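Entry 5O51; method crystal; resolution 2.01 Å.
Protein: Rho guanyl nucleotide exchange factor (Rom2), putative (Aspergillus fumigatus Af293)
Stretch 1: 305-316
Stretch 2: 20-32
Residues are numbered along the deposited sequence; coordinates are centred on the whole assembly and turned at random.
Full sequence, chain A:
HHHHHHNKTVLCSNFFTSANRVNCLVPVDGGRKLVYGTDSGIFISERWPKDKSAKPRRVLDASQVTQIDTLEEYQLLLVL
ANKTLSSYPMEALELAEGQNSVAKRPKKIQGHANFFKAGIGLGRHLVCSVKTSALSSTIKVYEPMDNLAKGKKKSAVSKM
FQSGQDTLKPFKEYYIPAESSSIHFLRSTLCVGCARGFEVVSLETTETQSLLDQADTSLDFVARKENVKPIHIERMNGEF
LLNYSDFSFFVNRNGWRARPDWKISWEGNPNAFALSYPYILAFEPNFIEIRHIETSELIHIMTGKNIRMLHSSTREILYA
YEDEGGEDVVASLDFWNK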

# COMPACT_ATOMS: atom_id res chain seq x y z
N LYS A 305 13.43 -13.82 3.88
CA LYS A 305 12.45 -14.25 4.87
C LYS A 305 11.60 -13.09 5.43
O LYS A 305 12.11 -12.06 5.77
CB LYS A 305 13.25 -14.99 5.95
CG LYS A 305 12.37 -15.97 6.69
CD LYS A 305 12.95 -16.37 8.03
CE LYS A 305 11.80 -16.79 8.95
NZ LYS A 305 12.28 -17.48 10.18
N ASN A 306 10.29 -13.26 5.46
CA ASN A 306 9.36 -12.25 5.93
C ASN A 306 9.64 -10.89 5.23
O ASN A 306 9.84 -9.87 5.86
CB ASN A 306 9.40 -12.14 7.48
CG ASN A 306 8.25 -11.29 8.07
OD1 ASN A 306 7.24 -11.02 7.44
ND2 ASN A 306 8.43 -10.89 9.33
N ILE A 307 9.66 -10.91 3.91
CA ILE A 307 9.82 -9.70 3.09
C ILE A 307 8.52 -8.97 3.04
O ILE A 307 7.52 -9.60 2.80
CB ILE A 307 10.23 -10.04 1.64
CG1 ILE A 307 11.63 -10.66 1.65
CG2 ILE A 307 10.09 -8.72 0.77
CD1 ILE A 307 12.04 -11.42 0.37
N ARG A 308 8.51 -7.68 3.35
CA ARG A 308 7.30 -6.80 3.35
C ARG A 308 7.64 -5.57 2.48
O ARG A 308 8.59 -4.83 2.81
CB ARG A 308 7.07 -6.26 4.78
CG ARG A 308 6.58 -7.28 5.78
CD ARG A 308 7.20 -7.07 7.18
NE ARG A 308 8.51 -7.69 7.27
CZ ARG A 308 9.49 -7.40 8.11
NH1 ARG A 308 9.42 -6.41 9.00
NH2 ARG A 308 10.59 -8.09 8.03
N MET A 309 6.88 -5.31 1.42
CA MET A 309 7.05 -4.05 0.72
C MET A 309 6.52 -2.89 1.57
O MET A 309 5.37 -2.90 1.98
CB MET A 309 6.35 -4.08 -0.65
CG MET A 309 6.76 -2.89 -1.53
SD MET A 309 5.80 -2.73 -3.04
CE MET A 309 4.61 -1.50 -2.41
N LEU A 310 7.34 -1.87 1.84
CA LEU A 310 6.87 -0.76 2.71
C LEU A 310 6.27 0.45 2.00
O LEU A 310 5.27 0.95 2.43
CB LEU A 310 7.98 -0.30 3.67
CG LEU A 310 8.52 -1.40 4.59
CD1 LEU A 310 9.79 -0.91 5.24
CD2 LEU A 310 7.45 -1.85 5.60
N HIS A 311 6.89 0.91 0.92
CA HIS A 311 6.48 2.12 0.24
C HIS A 311 7.20 2.19 -1.13
O HIS A 311 8.40 1.93 -1.25
CB HIS A 311 6.87 3.39 1.07
CG HIS A 311 6.21 4.65 0.59
ND1 HIS A 311 6.83 5.54 -0.27
CD2 HIS A 311 4.98 5.14 0.82
CE1 HIS A 311 5.98 6.52 -0.54
NE2 HIS A 311 4.85 6.27 0.09
N SER A 312 6.44 2.61 -2.12
CA SER A 312 6.94 2.79 -3.45
C SER A 312 6.72 4.27 -3.87
O SER A 312 5.60 4.72 -3.91
CB SER A 312 6.11 1.90 -4.40
OG SER A 312 6.41 2.26 -5.71
N SER A 313 7.78 4.97 -4.22
CA SER A 313 7.63 6.37 -4.76
C SER A 313 8.49 6.53 -6.03
O SER A 313 9.30 5.64 -6.34
CB SER A 313 8.09 7.40 -3.72
OG SER A 313 9.53 7.38 -3.50
N THR A 314 8.42 7.71 -6.67
CA THR A 314 9.24 7.97 -7.87
C THR A 314 10.70 7.87 -7.50
O THR A 314 11.50 7.53 -8.34
CB THR A 314 8.92 9.37 -8.51
OG1 THR A 314 9.42 10.39 -7.65
CG2 THR A 314 7.42 9.61 -8.63
N ARG A 315 11.04 8.15 -6.22
CA ARG A 315 12.42 8.05 -5.67
C ARG A 315 12.96 6.61 -5.55
O ARG A 315 14.07 6.31 -6.02
CB ARG A 315 12.51 8.65 -4.23
CG ARG A 315 11.92 10.02 -3.95
CD ARG A 315 12.08 10.46 -2.48
NE ARG A 315 10.87 10.19 -1.65
CZ ARG A 315 9.70 10.85 -1.73
NH1 ARG A 315 9.54 11.83 -2.62
NH2 ARG A 315 8.67 10.51 -0.94
N GLU A 316 12.20 5.74 -4.87
CA GLU A 316 12.73 4.44 -4.47
C GLU A 316 11.62 3.53 -4.01
O GLU A 316 10.50 3.95 -3.83
CB GLU A 316 13.77 4.62 -3.34
CG GLU A 316 13.27 5.46 -2.18
CD GLU A 316 14.33 5.83 -1.14
OE1 GLU A 316 15.46 5.29 -1.18
OE2 GLU A 316 14.00 6.64 -0.24
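Stretch 2 (20-32) NRVNCLVPVDGGR

Stretch 2 runs alongside stretch 1 in nearly the same direction. Its strand, ending at Val-28, makes an angle of 13° with the strand of stretch 1 that ends at Ser-312, and the two axes come within 5.9 Å. That spacing is wider than a hydrogen-bonded pair of strands would need, and no direct backbone hydrogen bond joins them. Side chains and one water fill the gap instead, and 553 Å² of surface is buried over both sides.

Asn-20 enters in an extended conformation and stays out of reach. Arg-21, still extended, points its CA-to-CB bond toward stretch 1 and lays its m, t, t side chain beside Asn-306, with CD 3.8 Å from Asn-306 ND2. The real anchor at this end is the backbone of Val-22: its O accepts a hydrogen bond of 2.9 Å from Arg-308 NH1, and it lies at the edge of the guanidinium, near its plane, where the N-H bonds point. The arginine is also tied within its own stretch, since Arg-308 NE and NH2 each donate to Asn-306 O at 2.9 Å. The rule is economical: one carbonyl takes two bonds from the guanidinium, while NH1 reaches Val-22 O; NH1 and NH2 have further partners elsewhere in the structure.

Val-22 also gives its CG1 methyl to Leu-310 CD2, 4.1 Å away. At Asn-23 the backbone leaves the extended region, with phi/psi of -88/-37, and its CA-to-CB bond points away; Leu-310 on the other strand has a similar local kink at -94/-44. Cys-24 returns to extended angles and also points away, so its backbone faces the contact, its CA packing 4.0 Å from Leu-310 CD2. Here the CA atoms of Cys-24 and Leu-310 are 5.7 Å apart, and Leu-310 is the most covered residue of either stretch.

Leu-25 points its CA-to-CB bond toward stretch 1, its CD1 meeting Leu-310 CD1 at 4.1 Å. Its N donates to a water at 3.0 Å, and that water donates to Leu-310 O at 2.8 Å. The water thus stands in for a strand-to-strand bond where the chains are too far apart to make it directly. Val-26 is fully extended and points sideways, adding little.

Pro-27 then points toward His-311. Its CD sits 3.5 Å from the centroid of the His-311 ring, only 8° off the ring normal, a CH-pi contact over one face; its CG is also 3.5 Å from His-311 CE1. The same CG lies 3.7 Å from Arg-315 NH2, at the edge of that guanidinium.

After Val-28, which points away, a type I' turn runs from Asp-29 to Arg-32. Gly-30 and Gly-31 both have positive phi, and Gly-31 CA lies over one face of the Arg-315 guanidinium, 3.7 Å from Arg-315 NE. A CB on Gly-31 would lie 2.5 Å from that NE, so glycine serves both turn and packing, although Arg-315 is poorly ordered. Arg-32 points away and closes the stretch.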

# COMPACT_ATOMS: atom_id res chain seq x y z
N ASN A 20 10.48 -6.37 17.91
CA ASN A 20 9.49 -5.33 17.57
C ASN A 20 9.86 -4.89 16.13
O ASN A 20 10.62 -3.95 15.92
CB ASN A 20 9.53 -4.21 18.66
CG ASN A 20 8.63 -3.04 18.36
OD1 ASN A 20 9.10 -1.90 18.15
ND2 ASN A 20 7.35 -3.29 18.33
N ARG A 21 9.37 -5.68 15.18
CA ARG A 21 9.69 -5.50 13.75
C ARG A 21 8.99 -4.27 13.16
O ARG A 21 7.92 -3.79 13.69
CB ARG A 21 9.25 -6.80 12.98
CG ARG A 21 10.08 -8.04 13.39
CD ARG A 21 10.02 -9.24 12.40
NE ARG A 21 10.84 -10.37 12.92
CZ ARG A 21 12.19 -10.48 12.86
NH1 ARG A 21 12.99 -9.59 12.23
NH2 ARG A 21 12.77 -11.52 13.41
N VAL A 22 9.47 -3.83 12.01
CA VAL A 22 8.78 -2.79 11.23
C VAL A 22 7.52 -3.34 10.54
O VAL A 22 7.61 -4.17 9.63
CB VAL A 22 9.75 -2.17 10.20
CG1 VAL A 22 9.07 -1.12 9.34
CG2 VAL A 22 10.92 -1.50 10.92
N ASN A 23 6.34 -2.85 10.90
CA ASN A 23 5.15 -3.29 10.23
C ASN A 23 4.84 -2.44 8.96
O ASN A 23 4.23 -2.94 7.99
CB ASN A 23 3.91 -3.18 11.13
CG ASN A 23 3.92 -4.10 12.38
OD1 ASN A 23 4.53 -5.12 12.40
ND2 ASN A 23 3.23 -3.68 13.44
N CYS A 24 5.11 -1.12 9.04
CA CYS A 24 4.76 -0.13 7.99
C CYS A 24 5.63 1.08 8.07
O CYS A 24 6.40 1.25 9.03
CB CYS A 24 3.29 0.27 8.11
SG CYS A 24 2.78 0.88 9.73
N LEU A 25 5.56 1.93 7.03
CA LEU A 25 6.45 3.08 6.94
C LEU A 25 5.85 4.07 5.94
O LEU A 25 5.23 3.65 4.95
CB LEU A 25 7.88 2.60 6.56
CG LEU A 25 9.00 3.58 6.19
CD1 LEU A 25 10.37 2.97 6.37
CD2 LEU A 25 8.94 4.03 4.74
N VAL A 26 6.04 5.36 6.20
CA VAL A 26 5.78 6.39 5.18
C VAL A 26 6.86 7.47 5.26
O VAL A 26 7.29 7.85 6.36
CB VAL A 26 4.38 7.02 5.32
CG1 VAL A 26 4.25 7.73 6.68
CG2 VAL A 26 4.08 8.00 4.19
N PRO A 27 7.36 7.96 4.09
CA PRO A 27 8.31 9.06 4.06
C PRO A 27 7.57 10.38 4.22
O PRO A 27 6.44 10.44 3.85
CB PRO A 27 8.98 8.94 2.66
CG PRO A 27 8.02 8.17 1.84
CD PRO A 27 7.39 7.19 2.82
N VAL A 28 8.17 11.38 4.86
CA VAL A 28 7.53 12.71 4.99
C VAL A 28 8.62 13.74 4.68
O VAL A 28 9.79 13.37 4.49
CB VAL A 28 6.94 12.99 6.42
CG1 VAL A 28 5.97 11.89 6.79
CG2 VAL A 28 8.02 13.07 7.46
N ASP A 29 8.23 15.02 4.63
CA ASP A 29 9.19 16.12 4.50
C ASP A 29 9.98 15.96 3.22
O ASP A 29 11.22 15.91 3.23
CB ASP A 29 10.16 16.14 5.71
CG ASP A 29 9.94 17.33 6.64
OD1 ASP A 29 10.47 18.43 6.32
OD2 ASP A 29 9.28 17.13 7.70
N GLY A 30 9.24 15.80 2.12
CA GLY A 30 9.82 15.51 0.82
C GLY A 30 10.74 14.33 0.78
O GLY A 30 11.70 14.34 -0.01
N GLY A 31 10.51 13.30 1.60
CA GLY A 31 11.36 12.10 1.53
C GLY A 31 12.62 12.25 2.37
O GLY A 31 13.46 11.35 2.47
N ARG A 32 12.75 13.37 3.07
CA ARG A 32 13.94 13.55 3.93
C ARG A 32 13.85 12.88 5.31
O ARG A 32 14.90 12.64 5.96
CB ARG A 32 14.22 15.03 4.04
CG ARG A 32 14.68 15.58 2.67
CD ARG A 32 14.96 17.06 2.74
NE ARG A 32 13.81 17.86 3.15
CZ ARG A 32 12.79 18.27 2.37
NH1 ARG A 32 12.70 17.91 1.07
NH2 ARG A 32 11.82 19.02 2.92
O HOH W 1 4.06 0.52 4.87